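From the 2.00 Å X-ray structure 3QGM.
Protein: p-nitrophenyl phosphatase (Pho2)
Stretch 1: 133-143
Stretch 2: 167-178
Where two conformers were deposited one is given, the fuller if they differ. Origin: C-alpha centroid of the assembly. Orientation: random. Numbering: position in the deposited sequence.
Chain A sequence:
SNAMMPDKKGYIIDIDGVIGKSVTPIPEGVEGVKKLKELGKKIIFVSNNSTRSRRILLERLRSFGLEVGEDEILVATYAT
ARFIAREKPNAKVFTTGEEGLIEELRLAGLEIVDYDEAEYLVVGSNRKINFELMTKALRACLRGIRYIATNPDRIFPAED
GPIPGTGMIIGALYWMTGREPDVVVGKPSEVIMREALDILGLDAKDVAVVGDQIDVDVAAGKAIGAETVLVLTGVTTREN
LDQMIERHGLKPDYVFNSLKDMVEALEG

Stretch 1, residues 133-143: LMTKALRACLR
Stretch 2, residues 167-178: GMIIGALYWMTG

Both stretches are α-helical: 133-143 continues a helix begun earlier in the chain, and 167-177 forms the second, each held by hydrogen bonds from backbone N of residue i+4 to O of residue i. Phi/psi stay mostly near -65/-40. The N-to-C directions diverge by 54° (signed crossing angle -54°), and the axes approach to 10.3 Å. CA register pairs Met-134 with Ile-169 (CA-CA 7.9 Å), Leu-138 with Leu-173 (CA-CA 6.3 Å) and Leu-142 with Thr-177 (CA-CA 6.7 Å). No hydrogen bond crosses the contact, which buries 442 Å²; buried apolar groups of Met-134, Leu-138, Leu-173 and Met-176 meet by van der Waals packing.

Along the second helix, Met-168 (selenomethionine, chi1 t, chi2 -98°, chi3 -91°) comes first, its SE 4.3 Å from CE of Met-134. Met-134, also selenomethionine (t, p, p), extends from a sideways CA-to-CB bond so that its SE lies 4.4 Å from Ile-169 CG2 and 4.0 Å from Ala-172 CB. Ile-169 is m, t; the small Ala-172 points toward the first helix.

Leu-173 (m, t) marks the closest listed CA register. Its CD2 rests against backbone as well as side chains, 3.9 Å from Ala-137 C and 3.7 Å from Leu-138 N, with Ala-137 CB at 4.0 Å and Cys-141 CB at 4.3 Å. The short Ala-137 side chain, directed toward this helix, accompanies that close approach.

Met-176, selenomethionine (m, t, m), has its CA-to-CB bond toward the partner helix; its CE lies 4.2 Å from Met-134 CG and 4.0 Å from CD1 of Leu-138 (t, p).

Thr-177 (p) has relaxed to -120/-18. Its OG1 donates to Leu-173 O at 2.6 Å, satisfying the hydroxyl within its own helix, while CG2 packs 3.7 Å from Leu-138 CD1 and 4.0 Å from CD2 of Leu-142 (m, t). OG1 to SG of Cys-141 (t), 3.7 Å, is contact only. Gly-178 then leaves helical geometry at 82/-5, where a CB would jam against the preceding carbonyl oxygen.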

ATOM      1  N   LEU A 133     -12.520  -2.972   4.370  1.00 27.23           N
ATOM      2  CA  LEU A 133     -12.579  -1.770   3.535  1.00 26.23           C
ATOM      3  C   LEU A 133     -11.521  -1.811   2.404  1.00 24.75           C
ATOM      4  O   LEU A 133     -11.808  -1.388   1.261  1.00 24.04           O
ATOM      5  CB  LEU A 133     -12.411  -0.530   4.403  1.00 27.25           C
ATOM      6  CG  LEU A 133     -12.781   0.818   3.850  1.00 28.67           C
ATOM      7  CD1 LEU A 133     -14.102   0.765   3.051  1.00 30.57           C
ATOM      8  CD2 LEU A 133     -12.893   1.765   5.053  1.00 33.59           C
HETATM    9  N   MSE A 134     -10.334  -2.359   2.672  1.00 23.85           N
HETATM   10  CA  MSE A 134      -9.339  -2.469   1.603  0.60 23.92           C
HETATM   11  C   MSE A 134      -9.764  -3.482   0.543  1.00 23.10           C
HETATM   12  O   MSE A 134      -9.484  -3.295  -0.631  1.00 24.64           O
HETATM   13  CB  MSE A 134      -7.952  -2.799   2.133  0.60 23.42           C
HETATM   14  CG  MSE A 134      -6.910  -2.774   1.027  0.60 23.26           C
HETATM   15 SE   MSE A 134      -6.412  -0.971   0.541  0.36 23.40          SE
HETATM   16  CE  MSE A 134      -5.486  -0.565   2.201  0.60 27.18           C
ATOM     17  N   THR A 135     -10.438  -4.549   0.950  1.00 23.94           N
ATOM     18  CA  THR A 135     -10.982  -5.520   0.016  1.00 23.88           C
ATOM     19  C   THR A 135     -11.967  -4.830  -0.905  1.00 24.21           C
ATOM     20  O   THR A 135     -11.944  -5.048  -2.123  1.00 23.87           O
ATOM     21  CB  THR A 135     -11.670  -6.688   0.744  1.00 23.38           C
ATOM     22  OG1 THR A 135     -10.694  -7.424   1.468  1.00 25.85           O
ATOM     23  CG2 THR A 135     -12.362  -7.641  -0.173  1.00 25.13           C
ATOM     24  N   LYS A 136     -12.837  -4.020  -0.332  1.00 24.92           N
ATOM     25  CA  LYS A 136     -13.849  -3.341  -1.152  1.00 25.78           C
ATOM     26  C   LYS A 136     -13.229  -2.406  -2.185  1.00 25.26           C
ATOM     27  O   LYS A 136     -13.663  -2.373  -3.319  1.00 23.94           O
ATOM     28  CB  LYS A 136     -14.852  -2.592  -0.284  1.00 26.29           C
ATOM     29  CG  LYS A 136     -15.704  -3.507   0.650  1.00 31.05           C
ATOM     30  CD  LYS A 136     -16.819  -2.698   1.281  1.00 34.38           C
ATOM     31  CE  LYS A 136     -17.917  -3.574   1.895  1.00 36.94           C
ATOM     32  NZ  LYS A 136     -17.887  -3.477   3.370  1.00 40.00           N
ATOM     33  N   ALA A 137     -12.214  -1.659  -1.763  1.00 25.01           N
ATOM     34  CA  ALA A 137     -11.483  -0.724  -2.635  1.00 24.90           C
ATOM     35  C   ALA A 137     -10.798  -1.492  -3.727  1.00 24.24           C
ATOM     36  O   ALA A 137     -10.904  -1.136  -4.886  1.00 24.61           O
ATOM     37  CB  ALA A 137     -10.427   0.065  -1.813  1.00 24.10           C
ATOM     38  N   LEU A 138     -10.087  -2.553  -3.343  1.00 24.41           N
ATOM     39  CA  LEU A 138      -9.480  -3.462  -4.298  1.00 24.57           C
ATOM     40  C   LEU A 138     -10.523  -3.916  -5.363  1.00 25.74           C
ATOM     41  O   LEU A 138     -10.288  -3.845  -6.577  1.00 25.09           O
ATOM     42  CB  LEU A 138      -8.854  -4.667  -3.573  1.00 24.57           C
ATOM     43  CG  LEU A 138      -8.465  -5.854  -4.474  1.00 23.81           C
ATOM     44  CD1 LEU A 138      -7.262  -5.421  -5.349  1.00 24.91           C
ATOM     45  CD2 LEU A 138      -8.158  -7.097  -3.662  1.00 24.85           C
ATOM     46  N   ARG A 139     -11.659  -4.412  -4.906  1.00 26.92           N
ATOM     47  CA  ARG A 139     -12.636  -4.917  -5.876  1.00 27.68           C
ATOM     48  C   ARG A 139     -13.170  -3.795  -6.765  1.00 27.74           C
ATOM     49  O   ARG A 139     -13.314  -3.983  -7.965  1.00 28.80           O
ATOM     50  CB  ARG A 139     -13.738  -5.676  -5.155  1.00 27.76           C
ATOM     51  CG  ARG A 139     -13.166  -6.942  -4.494  1.00 28.70           C
ATOM     52  CD  ARG A 139     -14.225  -7.697  -3.720  1.00 29.85           C
ATOM     53  NE  ARG A 139     -13.701  -8.870  -3.093  1.00 30.79           N
ATOM     54  CZ  ARG A 139     -14.378  -9.647  -2.255  1.00 32.44           C
ATOM     55  NH1 ARG A 139     -15.647  -9.367  -1.946  1.00 28.79           N
ATOM     56  NH2 ARG A 139     -13.781 -10.722  -1.744  1.00 33.13           N
ATOM     57  N   ALA A 140     -13.431  -2.629  -6.196  1.00 27.52           N
ATOM     58  CA  ALA A 140     -13.849  -1.456  -6.995  1.00 27.68           C
ATOM     59  C   ALA A 140     -12.816  -1.046  -8.049  1.00 28.06           C
ATOM     60  O   ALA A 140     -13.118  -0.710  -9.227  1.00 27.34           O
ATOM     61  CB  ALA A 140     -14.148  -0.279  -6.052  1.00 26.58           C
ATOM     62  N   CYS A 141     -11.567  -1.092  -7.636  1.00 27.78           N
ATOM     63  CA  CYS A 141     -10.494  -0.669  -8.491  1.00 28.95           C
ATOM     64  C   CYS A 141     -10.337  -1.671  -9.685  1.00 29.00           C
ATOM     65  O   CYS A 141     -10.234  -1.265 -10.832  1.00 28.06           O
ATOM     66  CB  CYS A 141      -9.257  -0.574  -7.610  1.00 29.49           C
ATOM     67  SG  CYS A 141      -7.917   0.236  -8.332  1.00 33.55           S
ATOM     68  N   LEU A 142     -10.423  -2.966  -9.390  1.00 29.63           N
ATOM     69  CA  LEU A 142     -10.383  -4.041 -10.384  1.00 29.99           C
ATOM     70  C   LEU A 142     -11.617  -4.044 -11.323  1.00 30.78           C
ATOM     71  O   LEU A 142     -11.494  -4.471 -12.448  1.00 28.79           O
ATOM     72  CB  LEU A 142     -10.295  -5.425  -9.725  1.00 30.05           C
ATOM     73  CG  LEU A 142      -8.967  -5.880  -9.088  1.00 30.28           C
ATOM     74  CD1 LEU A 142      -9.260  -7.097  -8.259  1.00 28.25           C
ATOM     75  CD2 LEU A 142      -7.902  -6.183 -10.147  1.00 29.29           C
ATOM     76  N   ARG A 143     -12.776  -3.574 -10.859  1.00 30.78           N
ATOM     77  CA  ARG A 143     -13.917  -3.382 -11.772  1.00 32.39           C
ATOM     78  C   ARG A 143     -13.646  -2.304 -12.808  1.00 31.91           C
ATOM     79  O   ARG A 143     -14.298  -2.246 -13.820  1.00 32.08           O
ATOM     80  CB  ARG A 143     -15.191  -3.005 -11.029  1.00 33.05           C
ATOM     81  CG  ARG A 143     -15.899  -4.134 -10.356  1.00 36.68           C
ATOM     82  CD  ARG A 143     -17.078  -3.536  -9.595  1.00 40.42           C
ATOM     83  NE  ARG A 143     -17.950  -2.876 -10.541  1.00 39.96           N
ATOM     84  CZ  ARG A 143     -18.675  -1.798 -10.299  1.00 36.96           C
ATOM     85  NH1 ARG A 143     -18.677  -1.181  -9.102  1.00 40.06           N
ATOM     86  NH2 ARG A 143     -19.406  -1.341 -11.282  1.00 35.46           N
ATOM     87  N   GLY A 167      -2.098   8.557   0.666  1.00 26.00           N
ATOM     88  CA  GLY A 167      -1.214   7.878  -0.276  1.00 26.75           C
ATOM     89  C   GLY A 167      -0.953   6.430   0.085  1.00 26.57           C
ATOM     90  O   GLY A 167      -0.544   5.620  -0.748  1.00 25.18           O
HETATM   91  N   MSE A 168      -1.203   6.085   1.334  1.00 26.43           N
HETATM   92  CA  MSE A 168      -1.113   4.715   1.708  1.00 26.33           C
HETATM   93  C   MSE A 168      -2.090   3.830   0.925  1.00 25.93           C
HETATM   94  O   MSE A 168      -1.710   2.716   0.471  1.00 24.68           O
HETATM   95  CB  MSE A 168      -1.351   4.527   3.179  1.00 27.37           C
HETATM   96  CG  MSE A 168      -0.918   3.160   3.571  1.00 30.06           C
HETATM   97 SE   MSE A 168      -2.461   2.075   3.607  0.60 34.70          SE
HETATM   98  CE  MSE A 168      -2.657   2.541   5.495  1.00 26.60           C
ATOM     99  N   ILE A 169      -3.329   4.303   0.793  1.00 24.26           N
ATOM    100  CA  ILE A 169      -4.366   3.537   0.113  1.00 23.57           C
ATOM    101  C   ILE A 169      -4.026   3.581  -1.393  1.00 23.66           C
ATOM    102  O   ILE A 169      -4.046   2.577  -2.076  1.00 22.44           O
ATOM    103  CB  ILE A 169      -5.801   4.062   0.395  1.00 23.80           C
ATOM    104  CG1 ILE A 169      -6.137   3.924   1.899  1.00 25.75           C
ATOM    105  CG2 ILE A 169      -6.799   3.305  -0.458  1.00 21.04           C
ATOM    106  CD1 ILE A 169      -7.366   4.658   2.350  1.00 23.36           C
ATOM    107  N   ILE A 170      -3.593   4.727  -1.893  1.00 23.37           N
ATOM    108  CA  ILE A 170      -3.165   4.795  -3.285  1.00 21.67           C
ATOM    109  C   ILE A 170      -2.068   3.821  -3.628  1.00 22.31           C
ATOM    110  O   ILE A 170      -2.098   3.190  -4.682  1.00 22.13           O
ATOM    111  CB  ILE A 170      -2.740   6.225  -3.693  1.00 22.33           C
ATOM    112  CG1 ILE A 170      -3.938   7.168  -3.586  1.00 21.55           C
ATOM    113  CG2 ILE A 170      -2.190   6.227  -5.133  1.00 20.88           C
ATOM    114  CD1 ILE A 170      -3.580   8.669  -3.391  1.00 22.94           C
ATOM    115  N   GLY A 171      -1.071   3.747  -2.765  1.00 20.72           N
ATOM    116  CA  GLY A 171       0.044   2.867  -2.964  1.00 23.34           C
ATOM    117  C   GLY A 171      -0.356   1.405  -2.901  1.00 22.70           C
ATOM    118  O   GLY A 171       0.095   0.584  -3.724  1.00 24.02           O
ATOM    119  N   ALA A 172      -1.218   1.074  -1.944  1.00 22.43           N
ATOM    120  CA  ALA A 172      -1.729  -0.303  -1.851  1.00 22.32           C
ATOM    121  C   ALA A 172      -2.443  -0.718  -3.144  1.00 21.15           C
ATOM    122  O   ALA A 172      -2.153  -1.743  -3.693  1.00 22.49           O
ATOM    123  CB  ALA A 172      -2.636  -0.467  -0.650  1.00 21.59           C
ATOM    124  N   LEU A 173      -3.356   0.112  -3.629  1.00 21.25           N
ATOM    125  CA  LEU A 173      -4.138  -0.185  -4.815  1.00 21.36           C
ATOM    126  C   LEU A 173      -3.266  -0.256  -6.059  1.00 21.55           C
ATOM    127  O   LEU A 173      -3.417  -1.172  -6.865  1.00 23.18           O
ATOM    128  CB  LEU A 173      -5.237   0.859  -4.985  1.00 21.51           C
ATOM    129  CG  LEU A 173      -6.323   0.829  -3.923  1.00 23.27           C
ATOM    130  CD1 LEU A 173      -7.283   1.986  -4.171  1.00 25.01           C
ATOM    131  CD2 LEU A 173      -7.032  -0.572  -3.916  1.00 24.84           C
ATOM    132  N   TYR A 174      -2.307   0.656  -6.172  1.00 21.98           N
ATOM    133  CA  TYR A 174      -1.336   0.654  -7.256  1.00 21.52           C
ATOM    134  C   TYR A 174      -0.524  -0.647  -7.269  1.00 21.58           C
ATOM    135  O   TYR A 174      -0.328  -1.281  -8.331  1.00 20.55           O
ATOM    136  CB  TYR A 174      -0.364   1.870  -7.181  1.00 21.33           C
ATOM    137  CG  TYR A 174       0.778   1.698  -8.164  1.00 25.46           C
ATOM    138  CD1 TYR A 174       0.587   1.867  -9.525  1.00 27.17           C
ATOM    139  CD2 TYR A 174       2.016   1.242  -7.741  1.00 31.34           C
ATOM    140  CE1 TYR A 174       1.650   1.663 -10.441  1.00 28.96           C
ATOM    141  CE2 TYR A 174       3.048   1.022  -8.628  1.00 33.33           C
ATOM    142  CZ  TYR A 174       2.860   1.226  -9.970  1.00 31.37           C
ATOM    143  OH  TYR A 174       3.927   1.022 -10.798  1.00 34.34           O
ATOM    144  N   TRP A 175      -0.015  -1.035  -6.114  1.00 19.91           N
ATOM    145  CA  TRP A 175       0.795  -2.227  -6.097  1.00 21.82           C
ATOM    146  C   TRP A 175       0.036  -3.480  -6.484  1.00 22.26           C
ATOM    147  O   TRP A 175       0.570  -4.340  -7.209  1.00 23.62           O
ATOM    148  CB  TRP A 175       1.449  -2.398  -4.752  1.00 21.08           C
ATOM    149  CG  TRP A 175       2.519  -3.371  -4.707  1.00 22.68           C
ATOM    150  CD1 TRP A 175       2.426  -4.675  -4.352  1.00 22.68           C
ATOM    151  CD2 TRP A 175       3.897  -3.101  -4.902  1.00 24.87           C
ATOM    152  NE1 TRP A 175       3.674  -5.251  -4.358  1.00 25.85           N
ATOM    153  CE2 TRP A 175       4.596  -4.296  -4.667  1.00 24.12           C
ATOM    154  CE3 TRP A 175       4.618  -1.940  -5.222  1.00 27.67           C
ATOM    155  CZ2 TRP A 175       5.983  -4.400  -4.825  1.00 26.45           C
ATOM    156  CZ3 TRP A 175       5.968  -2.025  -5.342  1.00 27.87           C
ATOM    157  CH2 TRP A 175       6.652  -3.262  -5.149  1.00 28.76           C
HETATM  158  N   MSE A 176      -1.222  -3.569  -6.055  1.00 23.21           N
HETATM  159  CA  MSE A 176      -2.006  -4.761  -6.267  1.00 22.88           C
HETATM  160  C   MSE A 176      -2.605  -4.812  -7.676  1.00 24.21           C
HETATM  161  O   MSE A 176      -2.798  -5.884  -8.206  1.00 23.82           O
HETATM  162  CB  MSE A 176      -3.134  -4.834  -5.216  1.00 23.42           C
HETATM  163  CG  MSE A 176      -2.599  -5.106  -3.784  1.00 20.89           C
HETATM  164 SE   MSE A 176      -4.102  -5.495  -2.639  0.60 22.58          SE
HETATM  165  CE  MSE A 176      -4.943  -3.746  -2.604  1.00 17.50           C
ATOM    166  N   THR A 177      -2.941  -3.667  -8.254  1.00 24.21           N
ATOM    167  CA  THR A 177      -3.775  -3.626  -9.484  1.00 26.10           C
ATOM    168  C   THR A 177      -3.096  -2.960 -10.660  1.00 27.07           C
ATOM    169  O   THR A 177      -3.569  -3.103 -11.774  1.00 28.14           O
ATOM    170  CB  THR A 177      -5.055  -2.824  -9.315  1.00 26.37           C
ATOM    171  OG1 THR A 177      -4.715  -1.443  -9.112  1.00 24.51           O
ATOM    172  CG2 THR A 177      -5.951  -3.333  -8.173  1.00 25.60           C
ATOM    173  N   GLY A 178      -2.036  -2.187 -10.409  1.00 28.27           N
ATOM    174  CA  GLY A 178      -1.418  -1.372 -11.454  1.00 29.19           C
ATOM    175  C   GLY A 178      -2.113  -0.044 -11.706  1.00 29.24           C
ATOM    176  O   GLY A 178      -1.595   0.770 -12.424  1.00 30.12           O
TER